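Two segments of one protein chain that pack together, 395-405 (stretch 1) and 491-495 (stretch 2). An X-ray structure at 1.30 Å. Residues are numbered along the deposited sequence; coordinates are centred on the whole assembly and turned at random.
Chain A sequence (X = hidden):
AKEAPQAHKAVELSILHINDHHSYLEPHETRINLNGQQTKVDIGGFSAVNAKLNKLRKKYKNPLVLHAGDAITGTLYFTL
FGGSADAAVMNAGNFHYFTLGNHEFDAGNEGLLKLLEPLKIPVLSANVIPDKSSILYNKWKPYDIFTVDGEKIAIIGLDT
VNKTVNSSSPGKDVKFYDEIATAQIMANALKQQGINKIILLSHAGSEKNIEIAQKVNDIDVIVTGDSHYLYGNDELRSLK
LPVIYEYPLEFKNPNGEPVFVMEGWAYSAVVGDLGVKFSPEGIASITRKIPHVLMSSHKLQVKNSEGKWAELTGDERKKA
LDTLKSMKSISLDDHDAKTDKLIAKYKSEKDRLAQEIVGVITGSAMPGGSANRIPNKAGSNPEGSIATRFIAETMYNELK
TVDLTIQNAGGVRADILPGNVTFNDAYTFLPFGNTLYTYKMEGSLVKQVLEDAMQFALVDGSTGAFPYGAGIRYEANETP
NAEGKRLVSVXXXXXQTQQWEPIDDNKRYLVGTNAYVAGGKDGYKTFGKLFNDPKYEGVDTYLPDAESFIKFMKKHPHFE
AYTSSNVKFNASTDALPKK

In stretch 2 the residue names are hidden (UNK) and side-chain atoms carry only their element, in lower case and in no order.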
# COMPACT_ATOMS: atom_id res chain seq x y z
N MET A 395 -25.39 -9.81 18.84
CA MET A 395 -24.22 -10.17 18.05
C MET A 395 -24.14 -9.33 16.76
O MET A 395 -23.07 -8.88 16.36
CB MET A 395 -24.28 -11.65 17.70
CG MET A 395 -24.26 -12.56 18.93
SD MET A 395 -24.98 -14.19 18.69
CE MET A 395 -23.70 -14.93 17.68
N TYR A 396 -25.29 -9.15 16.12
CA TYR A 396 -25.38 -8.39 14.88
C TYR A 396 -24.92 -6.95 15.09
O TYR A 396 -24.30 -6.35 14.22
CB TYR A 396 -26.82 -8.45 14.37
CG TYR A 396 -27.11 -7.70 13.09
CD1 TYR A 396 -26.92 -8.29 11.85
CD2 TYR A 396 -27.61 -6.41 13.13
CE1 TYR A 396 -27.21 -7.61 10.68
CE2 TYR A 396 -27.91 -5.72 11.98
CZ TYR A 396 -27.71 -6.33 10.75
OH TYR A 396 -28.01 -5.63 9.60
N ASN A 397 -25.21 -6.42 16.27
CA ASN A 397 -24.86 -5.05 16.62
C ASN A 397 -23.36 -4.79 16.80
O ASN A 397 -22.93 -3.64 16.76
CB ASN A 397 -25.61 -4.65 17.89
CG ASN A 397 -25.24 -3.27 18.39
OD1 ASN A 397 -25.62 -2.26 17.80
ND2 ASN A 397 -24.49 -3.21 19.49
N GLU A 398 -22.57 -5.84 16.97
CA GLU A 398 -21.14 -5.68 17.24
C GLU A 398 -20.33 -5.09 16.08
O GLU A 398 -19.52 -4.19 16.28
CB GLU A 398 -20.51 -7.00 17.66
CG GLU A 398 -20.79 -7.42 19.10
CD GLU A 398 -19.93 -6.67 20.11
OE1 GLU A 398 -19.27 -5.68 19.74
OE2 GLU A 398 -19.92 -7.10 21.28
N LEU A 399 -20.54 -5.62 14.88
CA LEU A 399 -19.70 -5.31 13.72
C LEU A 399 -20.49 -4.62 12.62
O LEU A 399 -21.48 -5.15 12.13
CB LEU A 399 -19.08 -6.59 13.15
CG LEU A 399 -18.29 -7.48 14.11
CD1 LEU A 399 -17.75 -8.70 13.40
CD2 LEU A 399 -17.15 -6.69 14.75
N LYS A 400 -20.03 -3.44 12.21
CA LYS A 400 -20.72 -2.71 11.15
C LYS A 400 -20.73 -3.47 9.83
O LYS A 400 -21.57 -3.22 8.96
CB LYS A 400 -20.12 -1.31 10.97
CG LYS A 400 -18.63 -1.30 10.63
CD LYS A 400 -18.12 0.13 10.51
CE LYS A 400 -16.60 0.18 10.44
NZ LYS A 400 -15.96 -0.31 11.70
N THR A 401 -19.79 -4.40 9.69
CA THR A 401 -19.58 -5.14 8.45
C THR A 401 -20.48 -6.37 8.30
O THR A 401 -20.68 -6.87 7.20
CB THR A 401 -18.13 -5.62 8.38
OG1 THR A 401 -17.79 -6.29 9.60
CG2 THR A 401 -17.18 -4.43 8.18
N VAL A 402 -21.01 -6.87 9.41
CA VAL A 402 -21.73 -8.14 9.39
C VAL A 402 -23.11 -8.05 8.73
O VAL A 402 -23.89 -7.14 9.00
CB VAL A 402 -21.85 -8.73 10.82
CG1 VAL A 402 -22.82 -9.90 10.85
CG2 VAL A 402 -20.47 -9.17 11.31
N ASP A 403 -23.39 -9.00 7.84
CA ASP A 403 -24.68 -9.04 7.13
C ASP A 403 -25.78 -9.76 7.90
O ASP A 403 -26.96 -9.42 7.79
CB ASP A 403 -24.50 -9.69 5.76
CG ASP A 403 -23.62 -8.87 4.84
OD1 ASP A 403 -23.94 -7.69 4.61
OD2 ASP A 403 -22.62 -9.41 4.34
N LEU A 404 -25.41 -10.79 8.65
CA LEU A 404 -26.39 -11.57 9.38
C LEU A 404 -25.68 -12.35 10.47
O LEU A 404 -24.48 -12.63 10.37
CB LEU A 404 -27.14 -12.52 8.43
CG LEU A 404 -26.30 -13.59 7.72
CD1 LEU A 404 -26.43 -14.93 8.44
CD2 LEU A 404 -26.67 -13.71 6.24
N THR A 405 -26.41 -12.67 11.53
CA THR A 405 -25.87 -13.54 12.57
C THR A 405 -26.82 -14.71 12.82
O THR A 405 -28.02 -14.60 12.59
CB THR A 405 -25.66 -12.79 13.89
OG1 THR A 405 -26.90 -12.21 14.30
CG2 THR A 405 -24.60 -11.71 13.73
N UNK A 491 -34.58 -14.71 3.62
CA UNK A 491 -34.34 -13.31 3.31
C UNK A 491 -33.21 -12.76 4.17
O UNK A 491 -33.03 -13.17 5.32
c UNK A 491 -35.60 -12.47 3.54
o UNK A 491 -38.40 -11.14 2.84
o UNK A 491 -38.72 -12.91 4.12
c UNK A 491 -36.80 -12.88 2.72
c UNK A 491 -38.07 -12.27 3.26
N UNK A 492 -32.47 -11.81 3.60
CA UNK A 492 -31.43 -11.10 4.32
C UNK A 492 -31.69 -9.59 4.25
O UNK A 492 -32.07 -9.06 3.20
c UNK A 492 -29.73 -12.90 3.91
c UNK A 492 -28.97 -10.55 4.40
c UNK A 492 -30.04 -11.42 3.74
N UNK A 493 -31.51 -8.91 5.38
CA UNK A 493 -31.72 -7.47 5.47
C UNK A 493 -30.62 -6.70 4.75
O UNK A 493 -29.43 -6.86 5.06
c UNK A 493 -33.34 -5.10 6.56
c UNK A 493 -32.21 -5.39 8.77
c UNK A 493 -31.80 -7.05 6.94
c UNK A 493 -32.08 -5.59 7.27
N UNK A 494 -31.00 -5.88 3.78
CA UNK A 494 -30.05 -5.00 3.11
C UNK A 494 -29.59 -3.92 4.09
O UNK A 494 -30.39 -3.08 4.50
n UNK A 494 -29.69 -3.77 -0.27
c UNK A 494 -30.66 -4.38 1.86
c UNK A 494 -29.66 -3.59 1.04
o UNK A 494 -28.86 -2.82 1.59
N UNK A 495 -28.32 -3.96 4.45
CA UNK A 495 -27.81 -3.08 5.50
C UNK A 495 -27.71 -1.62 5.05
O UNK A 495 -28.27 -0.73 5.69
n UNK A 495 -23.89 -4.70 10.14
c UNK A 495 -26.45 -3.58 6.00
c UNK A 495 -26.19 -3.25 7.45
c UNK A 495 -25.14 -4.17 8.05
c UNK A 495 -25.01 -3.93 9.54
O HOH W 1 -27.83 -6.93 7.29
O HOH W 2 -24.22 -3.96 12.73
O HOH W 3 -26.57 -6.98 4.14

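Position 491 lies in a strand that enters from earlier in the chain. Its side chain has three carbons in a row, the third carrying two oxygens, and it touches nothing on stretch 1. An unbranched chain of that length ending in a carboxylate is glutamate. The oxygens of Glu491 are hydrogen-bonded elsewhere in the structure.

Position 492 has three side-chain carbons. The first carries the other two, so the branch is at CB, and there is no polar atom. Its CA-to-CB bond points toward stretch 1, where one methyl lies 3.9 Å from CD2 of Leu404. Three carbons forked at CB make valine. The close pair is Val492 CG2 and Leu404 CD2, an apolar contact between buried residues. CG1 of Val492 is 4.1 Å from Asp403 O.

Position 493 has four carbons, forked at the second. CB therefore carries a single carbon, and that carbon bears two methyls. The fork approaches Tyr396 OH on stretch 1. This is leucine, with chi1 t and chi2 p. The CA-to-CB bond of Leu493 points toward stretch 1, and its CD2 is 4.3 Å from Tyr396 OH. Its backbone also takes part through water. The oxygen of water 1 is 2.7 Å from Leu493 O, from Asp403 O and from Tyr396 OH, so the water bridges the stretches.

Position 494 has two carbons, the second carrying one oxygen and one nitrogen. Its side chain touches nothing on stretch 1. A short side chain ending in an amide is asparagine. The CA-to-CB bond of Asn494 points away from stretch 1.

Position 495 has four carbons in a row ending in nitrogen. The chain is extended, and the nitrogen reaches the turn from Leu399 to Val402. The nitrogen also lies over a face of the Tyr396 ring. This is lysine, with all four chi angles t. Lys495 NZ donates to Val402 O at 2.7 Å and, weakly, to Lys400 O at 3.0 Å. NZ is 4.6 Å from the centroid of the Tyr396 ring, in a cation-pi contact. CE of Lys495 is 3.4 Å from Tyr396 OH.

The contact rests mainly on Lys495, which has the largest covered area of either stretch. The type I turn places carbonyl oxygens near its amine, and the charged group suits these acceptors. Water 2 extends this site: it accepts from Lys495 NZ at 2.7 Å from its oxygen and donates to Tyr396 O and Leu399 O. Val492 and Leu404 add a small apolar patch. Water 3 lies between Asp403 OD1 (2.8 Å from its oxygen) and Leu493 O (3.0 Å from its oxygen), so waters link the backbone of stretch 2 to stretch 1.

Stretch 2 (491-495) EVLNK
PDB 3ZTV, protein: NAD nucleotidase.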